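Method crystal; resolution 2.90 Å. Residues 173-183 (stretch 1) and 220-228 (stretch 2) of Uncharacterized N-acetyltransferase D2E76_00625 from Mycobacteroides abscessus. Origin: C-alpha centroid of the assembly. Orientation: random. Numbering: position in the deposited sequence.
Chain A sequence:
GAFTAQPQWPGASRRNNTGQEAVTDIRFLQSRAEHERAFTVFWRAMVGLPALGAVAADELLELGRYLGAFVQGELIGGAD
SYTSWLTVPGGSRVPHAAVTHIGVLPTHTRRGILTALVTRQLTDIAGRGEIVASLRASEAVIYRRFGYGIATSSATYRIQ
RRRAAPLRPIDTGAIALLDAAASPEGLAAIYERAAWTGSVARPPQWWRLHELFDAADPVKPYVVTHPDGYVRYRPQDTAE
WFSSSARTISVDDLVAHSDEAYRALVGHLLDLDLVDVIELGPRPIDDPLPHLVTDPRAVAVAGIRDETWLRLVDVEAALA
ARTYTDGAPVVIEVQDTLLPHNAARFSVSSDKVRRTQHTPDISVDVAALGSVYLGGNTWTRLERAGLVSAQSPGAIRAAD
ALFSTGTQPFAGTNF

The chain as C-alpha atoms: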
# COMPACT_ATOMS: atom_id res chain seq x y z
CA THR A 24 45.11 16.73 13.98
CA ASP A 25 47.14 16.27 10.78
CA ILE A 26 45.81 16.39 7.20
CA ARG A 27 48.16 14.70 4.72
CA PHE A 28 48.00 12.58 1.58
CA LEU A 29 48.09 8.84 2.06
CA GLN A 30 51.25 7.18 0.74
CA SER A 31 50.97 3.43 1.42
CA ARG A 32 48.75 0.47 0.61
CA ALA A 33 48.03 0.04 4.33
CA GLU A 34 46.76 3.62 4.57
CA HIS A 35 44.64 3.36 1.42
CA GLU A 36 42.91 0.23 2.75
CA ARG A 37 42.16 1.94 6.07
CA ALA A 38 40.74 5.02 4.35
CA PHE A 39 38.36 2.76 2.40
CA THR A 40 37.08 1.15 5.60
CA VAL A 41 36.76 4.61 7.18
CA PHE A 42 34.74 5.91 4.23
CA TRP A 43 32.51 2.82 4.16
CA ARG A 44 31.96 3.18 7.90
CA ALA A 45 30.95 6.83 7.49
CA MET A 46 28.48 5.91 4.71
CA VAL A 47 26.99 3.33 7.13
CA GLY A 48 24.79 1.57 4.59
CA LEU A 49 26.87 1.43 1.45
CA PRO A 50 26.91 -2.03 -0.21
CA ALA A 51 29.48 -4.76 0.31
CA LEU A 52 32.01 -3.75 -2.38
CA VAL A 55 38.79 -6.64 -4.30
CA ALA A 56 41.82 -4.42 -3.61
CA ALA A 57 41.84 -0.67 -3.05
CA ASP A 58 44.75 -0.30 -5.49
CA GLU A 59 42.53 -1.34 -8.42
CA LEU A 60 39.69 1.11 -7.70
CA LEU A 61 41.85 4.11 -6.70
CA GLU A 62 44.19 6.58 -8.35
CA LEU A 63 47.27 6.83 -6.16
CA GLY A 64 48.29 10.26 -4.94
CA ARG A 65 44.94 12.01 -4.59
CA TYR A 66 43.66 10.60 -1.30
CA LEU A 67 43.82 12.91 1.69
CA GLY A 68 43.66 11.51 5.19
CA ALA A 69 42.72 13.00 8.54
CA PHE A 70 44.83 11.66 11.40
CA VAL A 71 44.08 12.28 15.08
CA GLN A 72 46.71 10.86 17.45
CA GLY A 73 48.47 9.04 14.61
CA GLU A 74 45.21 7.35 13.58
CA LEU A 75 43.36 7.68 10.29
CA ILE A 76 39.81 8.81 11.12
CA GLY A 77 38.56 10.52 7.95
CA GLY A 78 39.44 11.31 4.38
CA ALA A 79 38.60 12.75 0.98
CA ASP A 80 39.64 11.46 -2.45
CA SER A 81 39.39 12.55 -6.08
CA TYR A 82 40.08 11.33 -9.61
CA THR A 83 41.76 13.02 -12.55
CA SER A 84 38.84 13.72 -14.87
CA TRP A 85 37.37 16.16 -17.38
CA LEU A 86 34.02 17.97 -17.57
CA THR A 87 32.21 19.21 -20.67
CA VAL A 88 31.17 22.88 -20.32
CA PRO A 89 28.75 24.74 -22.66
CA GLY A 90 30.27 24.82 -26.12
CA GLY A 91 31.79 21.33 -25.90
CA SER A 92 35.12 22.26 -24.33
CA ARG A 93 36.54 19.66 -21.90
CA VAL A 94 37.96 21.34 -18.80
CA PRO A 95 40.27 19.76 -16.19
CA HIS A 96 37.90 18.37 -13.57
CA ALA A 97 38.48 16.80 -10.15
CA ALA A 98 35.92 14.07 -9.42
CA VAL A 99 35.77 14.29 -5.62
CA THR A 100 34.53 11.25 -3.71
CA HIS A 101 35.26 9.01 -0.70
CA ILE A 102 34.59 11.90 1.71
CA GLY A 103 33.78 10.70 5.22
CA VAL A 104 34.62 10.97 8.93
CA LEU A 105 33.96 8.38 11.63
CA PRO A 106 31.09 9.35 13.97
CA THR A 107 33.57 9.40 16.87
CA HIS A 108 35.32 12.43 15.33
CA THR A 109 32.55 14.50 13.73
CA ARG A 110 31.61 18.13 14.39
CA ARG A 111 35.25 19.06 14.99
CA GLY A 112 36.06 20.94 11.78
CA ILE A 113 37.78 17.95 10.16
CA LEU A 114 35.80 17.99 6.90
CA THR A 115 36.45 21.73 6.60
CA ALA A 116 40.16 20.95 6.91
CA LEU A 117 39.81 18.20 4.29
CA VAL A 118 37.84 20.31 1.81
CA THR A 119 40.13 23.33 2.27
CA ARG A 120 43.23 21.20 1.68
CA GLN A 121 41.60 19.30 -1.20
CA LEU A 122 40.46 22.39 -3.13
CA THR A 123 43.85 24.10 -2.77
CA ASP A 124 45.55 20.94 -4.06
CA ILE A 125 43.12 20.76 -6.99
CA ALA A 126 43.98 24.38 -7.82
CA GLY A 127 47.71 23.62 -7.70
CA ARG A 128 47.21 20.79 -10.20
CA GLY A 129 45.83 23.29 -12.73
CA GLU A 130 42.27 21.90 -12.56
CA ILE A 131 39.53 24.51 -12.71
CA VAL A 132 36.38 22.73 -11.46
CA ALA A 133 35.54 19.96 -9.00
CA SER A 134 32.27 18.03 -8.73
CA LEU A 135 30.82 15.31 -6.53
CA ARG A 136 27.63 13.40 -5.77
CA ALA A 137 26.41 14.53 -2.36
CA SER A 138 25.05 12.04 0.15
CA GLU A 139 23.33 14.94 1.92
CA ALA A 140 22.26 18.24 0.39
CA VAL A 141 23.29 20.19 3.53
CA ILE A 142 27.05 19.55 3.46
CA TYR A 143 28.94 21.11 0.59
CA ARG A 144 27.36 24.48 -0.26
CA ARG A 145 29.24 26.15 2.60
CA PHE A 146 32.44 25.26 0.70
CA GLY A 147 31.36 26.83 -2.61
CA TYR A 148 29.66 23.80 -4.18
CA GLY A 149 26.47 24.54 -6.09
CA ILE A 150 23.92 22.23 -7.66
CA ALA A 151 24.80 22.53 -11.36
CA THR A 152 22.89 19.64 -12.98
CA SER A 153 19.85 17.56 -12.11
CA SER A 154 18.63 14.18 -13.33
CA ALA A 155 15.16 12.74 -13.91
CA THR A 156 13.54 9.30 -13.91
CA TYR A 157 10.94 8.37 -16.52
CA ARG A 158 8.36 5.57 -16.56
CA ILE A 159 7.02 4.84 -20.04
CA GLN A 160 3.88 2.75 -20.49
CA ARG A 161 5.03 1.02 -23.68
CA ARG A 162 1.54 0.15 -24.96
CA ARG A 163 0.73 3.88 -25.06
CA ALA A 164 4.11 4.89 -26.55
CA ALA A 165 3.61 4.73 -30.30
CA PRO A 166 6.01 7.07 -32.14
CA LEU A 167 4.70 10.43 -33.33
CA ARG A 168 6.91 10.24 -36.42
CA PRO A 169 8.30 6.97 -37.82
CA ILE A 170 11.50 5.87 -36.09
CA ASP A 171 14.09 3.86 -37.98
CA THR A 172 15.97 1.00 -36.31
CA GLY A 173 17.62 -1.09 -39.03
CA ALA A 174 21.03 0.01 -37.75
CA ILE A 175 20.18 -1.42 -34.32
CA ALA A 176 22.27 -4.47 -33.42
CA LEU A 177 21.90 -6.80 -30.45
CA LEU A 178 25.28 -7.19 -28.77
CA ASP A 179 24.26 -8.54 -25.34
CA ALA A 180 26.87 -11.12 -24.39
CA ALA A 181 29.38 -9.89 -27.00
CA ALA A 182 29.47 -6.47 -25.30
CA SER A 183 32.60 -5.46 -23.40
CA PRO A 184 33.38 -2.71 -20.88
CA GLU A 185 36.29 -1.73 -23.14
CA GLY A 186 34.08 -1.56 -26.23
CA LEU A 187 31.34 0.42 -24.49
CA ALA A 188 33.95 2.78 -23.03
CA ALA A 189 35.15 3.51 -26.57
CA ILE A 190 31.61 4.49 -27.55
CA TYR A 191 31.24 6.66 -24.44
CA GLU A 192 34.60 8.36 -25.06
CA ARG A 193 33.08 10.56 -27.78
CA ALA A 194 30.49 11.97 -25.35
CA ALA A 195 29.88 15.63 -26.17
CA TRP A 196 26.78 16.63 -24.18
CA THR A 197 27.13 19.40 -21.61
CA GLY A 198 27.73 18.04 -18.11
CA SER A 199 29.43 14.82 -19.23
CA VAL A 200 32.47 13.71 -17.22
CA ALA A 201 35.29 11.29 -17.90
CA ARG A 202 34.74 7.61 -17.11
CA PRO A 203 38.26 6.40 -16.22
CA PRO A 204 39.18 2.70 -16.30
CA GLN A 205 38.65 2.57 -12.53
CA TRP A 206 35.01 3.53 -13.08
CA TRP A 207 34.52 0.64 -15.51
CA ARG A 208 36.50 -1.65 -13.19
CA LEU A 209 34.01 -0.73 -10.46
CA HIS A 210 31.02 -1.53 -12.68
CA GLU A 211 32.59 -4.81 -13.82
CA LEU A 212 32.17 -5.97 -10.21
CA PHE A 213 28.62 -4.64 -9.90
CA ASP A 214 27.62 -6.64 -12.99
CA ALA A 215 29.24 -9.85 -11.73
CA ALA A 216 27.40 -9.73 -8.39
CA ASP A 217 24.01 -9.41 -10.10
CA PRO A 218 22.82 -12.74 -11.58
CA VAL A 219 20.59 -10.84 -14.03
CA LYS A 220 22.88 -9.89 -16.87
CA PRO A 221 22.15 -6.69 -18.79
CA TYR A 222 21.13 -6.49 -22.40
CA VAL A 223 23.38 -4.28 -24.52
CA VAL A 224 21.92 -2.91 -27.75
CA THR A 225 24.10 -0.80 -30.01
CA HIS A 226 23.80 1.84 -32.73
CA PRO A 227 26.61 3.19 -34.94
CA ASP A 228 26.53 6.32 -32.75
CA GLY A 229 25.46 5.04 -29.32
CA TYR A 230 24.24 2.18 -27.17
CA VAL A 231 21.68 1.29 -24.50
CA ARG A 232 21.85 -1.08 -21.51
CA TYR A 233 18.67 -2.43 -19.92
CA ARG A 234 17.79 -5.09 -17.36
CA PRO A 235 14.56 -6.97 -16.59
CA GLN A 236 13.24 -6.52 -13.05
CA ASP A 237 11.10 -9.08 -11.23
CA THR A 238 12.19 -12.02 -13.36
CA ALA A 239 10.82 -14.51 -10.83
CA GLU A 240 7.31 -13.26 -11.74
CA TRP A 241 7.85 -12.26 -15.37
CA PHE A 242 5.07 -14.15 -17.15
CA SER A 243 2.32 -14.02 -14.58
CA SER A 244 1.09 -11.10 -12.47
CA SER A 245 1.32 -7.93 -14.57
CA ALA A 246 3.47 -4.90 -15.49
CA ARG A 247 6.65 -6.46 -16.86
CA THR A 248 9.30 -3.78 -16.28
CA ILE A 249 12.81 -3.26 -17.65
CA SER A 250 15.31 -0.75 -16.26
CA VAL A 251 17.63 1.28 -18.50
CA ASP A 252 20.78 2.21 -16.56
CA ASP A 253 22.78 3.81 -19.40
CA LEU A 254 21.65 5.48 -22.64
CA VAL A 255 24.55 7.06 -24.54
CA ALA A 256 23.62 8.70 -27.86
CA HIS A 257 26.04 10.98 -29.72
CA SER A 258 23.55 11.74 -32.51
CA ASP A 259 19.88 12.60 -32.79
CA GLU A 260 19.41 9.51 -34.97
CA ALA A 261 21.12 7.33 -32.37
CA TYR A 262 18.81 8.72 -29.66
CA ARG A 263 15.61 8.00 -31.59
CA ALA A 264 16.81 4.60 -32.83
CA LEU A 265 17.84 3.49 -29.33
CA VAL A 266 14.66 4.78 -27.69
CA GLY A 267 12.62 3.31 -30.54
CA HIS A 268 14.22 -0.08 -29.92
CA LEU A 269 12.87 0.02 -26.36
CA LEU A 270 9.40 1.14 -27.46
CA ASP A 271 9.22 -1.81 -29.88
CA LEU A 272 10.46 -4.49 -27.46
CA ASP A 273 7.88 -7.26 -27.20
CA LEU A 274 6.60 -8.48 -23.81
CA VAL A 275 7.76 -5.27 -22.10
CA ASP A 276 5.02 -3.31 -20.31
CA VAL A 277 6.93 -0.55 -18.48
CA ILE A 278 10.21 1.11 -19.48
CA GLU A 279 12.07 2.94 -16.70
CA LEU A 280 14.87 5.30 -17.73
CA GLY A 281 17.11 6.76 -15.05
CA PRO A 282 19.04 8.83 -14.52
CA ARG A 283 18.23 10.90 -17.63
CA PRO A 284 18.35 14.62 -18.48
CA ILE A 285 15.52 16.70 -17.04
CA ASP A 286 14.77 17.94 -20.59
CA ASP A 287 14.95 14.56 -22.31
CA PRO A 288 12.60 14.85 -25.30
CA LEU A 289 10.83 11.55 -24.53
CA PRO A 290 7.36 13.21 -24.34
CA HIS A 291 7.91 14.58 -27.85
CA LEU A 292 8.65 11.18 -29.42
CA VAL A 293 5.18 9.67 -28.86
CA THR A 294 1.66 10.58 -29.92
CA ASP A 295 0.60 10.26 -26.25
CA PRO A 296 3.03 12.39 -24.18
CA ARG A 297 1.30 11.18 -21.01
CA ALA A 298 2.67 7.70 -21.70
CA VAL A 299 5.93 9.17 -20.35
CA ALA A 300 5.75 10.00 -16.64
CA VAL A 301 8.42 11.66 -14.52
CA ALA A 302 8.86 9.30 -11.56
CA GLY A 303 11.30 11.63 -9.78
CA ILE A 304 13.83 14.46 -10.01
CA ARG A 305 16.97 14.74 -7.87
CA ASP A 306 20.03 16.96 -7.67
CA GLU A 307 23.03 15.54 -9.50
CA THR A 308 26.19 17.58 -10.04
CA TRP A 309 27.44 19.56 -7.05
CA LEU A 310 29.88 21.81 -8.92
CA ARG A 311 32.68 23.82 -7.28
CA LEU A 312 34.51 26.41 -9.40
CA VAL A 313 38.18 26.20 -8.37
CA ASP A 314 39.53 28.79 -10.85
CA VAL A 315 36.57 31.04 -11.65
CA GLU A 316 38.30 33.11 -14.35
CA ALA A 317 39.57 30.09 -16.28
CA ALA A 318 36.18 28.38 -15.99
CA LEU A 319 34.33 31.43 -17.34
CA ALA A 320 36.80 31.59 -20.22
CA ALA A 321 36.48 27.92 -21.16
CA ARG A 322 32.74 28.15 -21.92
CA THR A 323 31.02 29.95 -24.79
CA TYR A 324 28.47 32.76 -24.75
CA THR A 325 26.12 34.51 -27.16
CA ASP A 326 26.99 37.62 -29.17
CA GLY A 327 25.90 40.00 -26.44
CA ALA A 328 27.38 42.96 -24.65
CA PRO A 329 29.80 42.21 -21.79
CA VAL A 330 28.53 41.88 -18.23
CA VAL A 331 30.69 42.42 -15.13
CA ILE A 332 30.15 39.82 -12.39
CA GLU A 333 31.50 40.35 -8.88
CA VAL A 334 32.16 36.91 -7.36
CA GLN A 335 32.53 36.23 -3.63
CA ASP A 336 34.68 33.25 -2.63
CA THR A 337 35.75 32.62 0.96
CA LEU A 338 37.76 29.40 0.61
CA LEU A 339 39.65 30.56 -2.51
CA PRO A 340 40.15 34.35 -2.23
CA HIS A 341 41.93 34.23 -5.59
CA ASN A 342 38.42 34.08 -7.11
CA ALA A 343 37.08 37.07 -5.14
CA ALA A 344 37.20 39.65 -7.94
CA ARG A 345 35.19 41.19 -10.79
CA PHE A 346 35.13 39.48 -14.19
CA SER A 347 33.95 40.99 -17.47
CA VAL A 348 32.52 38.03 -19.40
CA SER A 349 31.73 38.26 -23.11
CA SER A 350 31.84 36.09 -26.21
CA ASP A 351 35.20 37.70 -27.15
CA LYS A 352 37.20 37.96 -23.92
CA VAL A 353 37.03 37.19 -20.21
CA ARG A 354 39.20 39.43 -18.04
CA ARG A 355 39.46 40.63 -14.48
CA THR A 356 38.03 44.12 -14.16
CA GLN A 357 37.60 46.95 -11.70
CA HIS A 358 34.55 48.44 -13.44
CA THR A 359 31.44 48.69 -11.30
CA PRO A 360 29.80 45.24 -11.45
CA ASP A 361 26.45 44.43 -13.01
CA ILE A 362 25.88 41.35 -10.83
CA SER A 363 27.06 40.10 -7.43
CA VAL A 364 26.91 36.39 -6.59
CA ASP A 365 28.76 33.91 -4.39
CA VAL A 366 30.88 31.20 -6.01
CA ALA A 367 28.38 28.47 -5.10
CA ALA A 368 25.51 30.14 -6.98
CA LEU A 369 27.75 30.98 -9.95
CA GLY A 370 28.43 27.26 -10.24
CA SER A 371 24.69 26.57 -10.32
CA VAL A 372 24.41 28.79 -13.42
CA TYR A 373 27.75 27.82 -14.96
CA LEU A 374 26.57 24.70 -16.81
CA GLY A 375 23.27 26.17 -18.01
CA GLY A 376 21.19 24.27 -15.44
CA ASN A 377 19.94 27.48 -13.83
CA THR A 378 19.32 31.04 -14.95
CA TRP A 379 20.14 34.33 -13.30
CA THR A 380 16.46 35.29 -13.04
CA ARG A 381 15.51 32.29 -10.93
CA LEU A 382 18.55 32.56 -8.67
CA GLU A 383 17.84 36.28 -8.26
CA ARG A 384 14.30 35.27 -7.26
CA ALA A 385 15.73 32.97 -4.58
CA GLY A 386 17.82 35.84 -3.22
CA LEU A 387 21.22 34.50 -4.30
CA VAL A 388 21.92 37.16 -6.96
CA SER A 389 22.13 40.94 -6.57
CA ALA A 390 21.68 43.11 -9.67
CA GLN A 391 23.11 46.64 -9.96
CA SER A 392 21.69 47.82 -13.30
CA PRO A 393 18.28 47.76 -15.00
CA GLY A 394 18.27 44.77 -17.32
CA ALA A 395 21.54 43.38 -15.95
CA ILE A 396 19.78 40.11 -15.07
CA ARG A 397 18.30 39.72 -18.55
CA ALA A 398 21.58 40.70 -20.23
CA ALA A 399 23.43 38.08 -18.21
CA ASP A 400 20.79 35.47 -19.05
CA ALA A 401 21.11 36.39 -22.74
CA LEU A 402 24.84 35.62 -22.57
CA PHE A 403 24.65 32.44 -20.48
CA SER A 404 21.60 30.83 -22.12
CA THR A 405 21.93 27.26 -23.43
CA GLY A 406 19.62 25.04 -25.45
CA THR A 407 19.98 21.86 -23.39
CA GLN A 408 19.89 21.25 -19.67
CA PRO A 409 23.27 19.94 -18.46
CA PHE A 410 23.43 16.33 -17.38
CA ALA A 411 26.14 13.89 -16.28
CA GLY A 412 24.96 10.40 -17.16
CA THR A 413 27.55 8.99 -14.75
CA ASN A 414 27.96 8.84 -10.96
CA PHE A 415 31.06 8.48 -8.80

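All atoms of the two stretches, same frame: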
# COMPACT_ATOMS: atom_id res chain seq x y z
N GLY A 173 16.90 -0.05 -38.33
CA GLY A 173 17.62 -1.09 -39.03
C GLY A 173 19.07 -1.17 -38.60
O GLY A 173 19.66 -2.25 -38.60
N ALA A 174 19.65 -0.03 -38.22
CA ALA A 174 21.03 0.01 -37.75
C ALA A 174 21.19 -0.49 -36.32
O ALA A 174 22.32 -0.51 -35.81
CB ALA A 174 21.61 1.42 -37.88
N ILE A 175 20.10 -0.88 -35.67
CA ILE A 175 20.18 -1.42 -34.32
C ILE A 175 20.73 -2.84 -34.38
O ILE A 175 20.34 -3.64 -35.24
CB ILE A 175 18.78 -1.39 -33.67
CG1 ILE A 175 18.41 0.05 -33.29
CG2 ILE A 175 18.71 -2.29 -32.46
CD1 ILE A 175 19.34 0.66 -32.28
N ALA A 176 21.66 -3.15 -33.48
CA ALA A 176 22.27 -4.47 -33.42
C ALA A 176 22.28 -4.96 -31.98
O ALA A 176 22.66 -4.22 -31.07
CB ALA A 176 23.70 -4.43 -33.97
N LEU A 177 21.86 -6.21 -31.78
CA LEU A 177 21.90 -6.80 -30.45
C LEU A 177 23.32 -7.29 -30.20
O LEU A 177 23.88 -8.02 -31.02
CB LEU A 177 20.92 -7.97 -30.37
CG LEU A 177 19.51 -7.68 -30.88
CD1 LEU A 177 18.64 -8.92 -30.77
CD2 LEU A 177 18.89 -6.51 -30.14
N LEU A 178 23.89 -6.89 -29.06
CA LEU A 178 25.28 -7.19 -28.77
C LEU A 178 25.44 -7.69 -27.33
O LEU A 178 26.52 -7.57 -26.74
CB LEU A 178 26.14 -5.95 -29.00
CG LEU A 178 27.66 -6.06 -29.08
CD1 LEU A 178 28.08 -6.52 -30.47
CD2 LEU A 178 28.33 -4.76 -28.68
N ASP A 179 24.38 -8.27 -26.78
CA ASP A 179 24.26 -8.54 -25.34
C ASP A 179 25.49 -9.18 -24.72
O ASP A 179 26.22 -8.53 -23.97
CB ASP A 179 23.01 -9.37 -25.07
CG ASP A 179 21.81 -8.87 -25.84
OD1 ASP A 179 21.59 -7.63 -25.84
OD2 ASP A 179 21.09 -9.69 -26.45
N ALA A 180 25.75 -10.44 -25.04
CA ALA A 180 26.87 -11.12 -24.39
C ALA A 180 28.20 -10.80 -25.06
O ALA A 180 29.25 -11.00 -24.45
CB ALA A 180 26.64 -12.63 -24.33
N ALA A 181 28.17 -10.30 -26.30
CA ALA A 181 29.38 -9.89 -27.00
C ALA A 181 29.83 -8.49 -26.61
O ALA A 181 30.88 -8.04 -27.08
CB ALA A 181 29.17 -9.96 -28.51
N ALA A 182 29.09 -7.80 -25.74
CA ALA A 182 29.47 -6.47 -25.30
C ALA A 182 30.59 -6.54 -24.28
O ALA A 182 30.67 -7.47 -23.48
CB ALA A 182 28.26 -5.74 -24.71
N SER A 183 31.49 -5.56 -24.33
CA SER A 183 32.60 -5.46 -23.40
C SER A 183 32.63 -4.10 -22.72
O SER A 183 32.21 -3.10 -23.31
CB SER A 183 33.92 -5.63 -24.14
OG SER A 183 34.12 -4.58 -25.06
N LYS A 220 21.93 -10.58 -16.02
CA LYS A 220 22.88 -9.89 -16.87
C LYS A 220 22.17 -8.87 -17.74
O LYS A 220 21.01 -9.07 -18.14
CB LYS A 220 23.60 -10.90 -17.76
CG LYS A 220 24.41 -11.92 -16.97
CD LYS A 220 25.40 -11.21 -16.04
CE LYS A 220 25.94 -12.13 -14.98
NZ LYS A 220 26.76 -11.37 -14.01
N PRO A 221 22.82 -7.75 -18.05
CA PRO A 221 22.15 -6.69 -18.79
C PRO A 221 22.21 -6.91 -20.29
O PRO A 221 23.19 -7.42 -20.84
CB PRO A 221 22.96 -5.44 -18.41
CG PRO A 221 24.33 -5.96 -18.04
CD PRO A 221 24.25 -7.45 -17.83
N TYR A 222 21.13 -6.53 -20.95
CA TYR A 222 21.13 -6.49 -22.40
C TYR A 222 21.88 -5.25 -22.86
O TYR A 222 21.80 -4.19 -22.23
CB TYR A 222 19.70 -6.47 -22.93
CG TYR A 222 18.94 -7.74 -22.62
CD1 TYR A 222 19.23 -8.92 -23.28
CD2 TYR A 222 17.95 -7.76 -21.65
CE1 TYR A 222 18.55 -10.08 -23.00
CE2 TYR A 222 17.26 -8.92 -21.36
CZ TYR A 222 17.57 -10.08 -22.04
OH TYR A 222 16.89 -11.24 -21.76
N VAL A 223 22.63 -5.39 -23.94
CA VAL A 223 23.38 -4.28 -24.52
C VAL A 223 23.02 -4.21 -25.99
O VAL A 223 23.35 -5.12 -26.77
CB VAL A 223 24.90 -4.43 -24.34
CG1 VAL A 223 25.61 -3.21 -24.92
CG2 VAL A 223 25.25 -4.60 -22.88
N VAL A 224 22.33 -3.15 -26.37
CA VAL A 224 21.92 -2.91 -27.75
C VAL A 224 22.67 -1.69 -28.26
O VAL A 224 22.80 -0.68 -27.55
CB VAL A 224 20.39 -2.71 -27.83
CG1 VAL A 224 19.99 -2.18 -29.19
CG2 VAL A 224 19.70 -4.04 -27.53
N THR A 225 23.19 -1.80 -29.47
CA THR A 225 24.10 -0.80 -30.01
C THR A 225 23.50 -0.14 -31.24
O THR A 225 22.60 -0.68 -31.90
CB THR A 225 25.45 -1.44 -30.36
OG1 THR A 225 26.39 -0.42 -30.70
CG2 THR A 225 25.30 -2.39 -31.53
N HIS A 226 24.02 1.05 -31.53
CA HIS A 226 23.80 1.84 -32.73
C HIS A 226 25.16 2.33 -33.20
O HIS A 226 26.10 2.39 -32.39
CB HIS A 226 22.91 3.05 -32.40
CG HIS A 226 22.55 3.88 -33.60
ND1 HIS A 226 23.33 4.92 -34.05
CD2 HIS A 226 21.48 3.82 -34.43
CE1 HIS A 226 22.77 5.46 -35.12
NE2 HIS A 226 21.65 4.82 -35.37
N PRO A 227 25.32 2.63 -34.49
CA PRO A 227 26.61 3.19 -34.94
C PRO A 227 27.08 4.40 -34.15
O PRO A 227 28.28 4.67 -34.11
CB PRO A 227 26.33 3.54 -36.41
CG PRO A 227 25.35 2.51 -36.84
CD PRO A 227 24.49 2.21 -35.63
N ASP A 228 26.17 5.12 -33.49
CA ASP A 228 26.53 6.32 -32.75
C ASP A 228 26.00 6.30 -31.31
O ASP A 228 25.73 7.35 -30.73
CB ASP A 228 26.07 7.58 -33.47
CG ASP A 228 26.79 7.79 -34.79
OD1 ASP A 228 28.03 7.62 -34.83
OD2 ASP A 228 26.13 8.13 -35.80

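Residues 173-183 and 220-228 meet as a short antiparallel β ladder that buries 597 Å² in total. K220 does not reach stretch 1, and P221 gives little. At Y222 the chain enters the strand; the edge of its ring lies against the carboxylate of D179 (CD1 to D179 CG, 3.6 Å). V223 is held at both backbone polar atoms: its O accepts from L178 N (2.9 Å), and its N donates to D179 OD1 (3.1 Å). Here the aspartate side chain, with chi1 in the m rotamer, takes the place of a backbone carbonyl just where stretch 1 bends into the type I turn D179-A182. The turn brings A182 back, so that its CB packs 3.6 Å from V223 CB, a small methyl against a branched valine. V224 pairs with L177 without hydrogen bonds, and its methyls serve two neighbours, CG1 touching I175 CG2 (3.5 Å) and CG2 touching L177 CD2 (3.7 Å), an apolar cluster around a buried valine. T225 pairs with A176 through two near-linear bonds, T225 N to A176 O (2.9 Å) and A176 N to T225 O (3.1 Å), while T225 CG2 meets A176 CB (3.6 Å) on the other face. H226 presents its ring edge to I175 CD1. P227 closes the contact, its CD 3.7 Å from A174 CB; D228 N bonds back to H226 ND1 (2.9 Å).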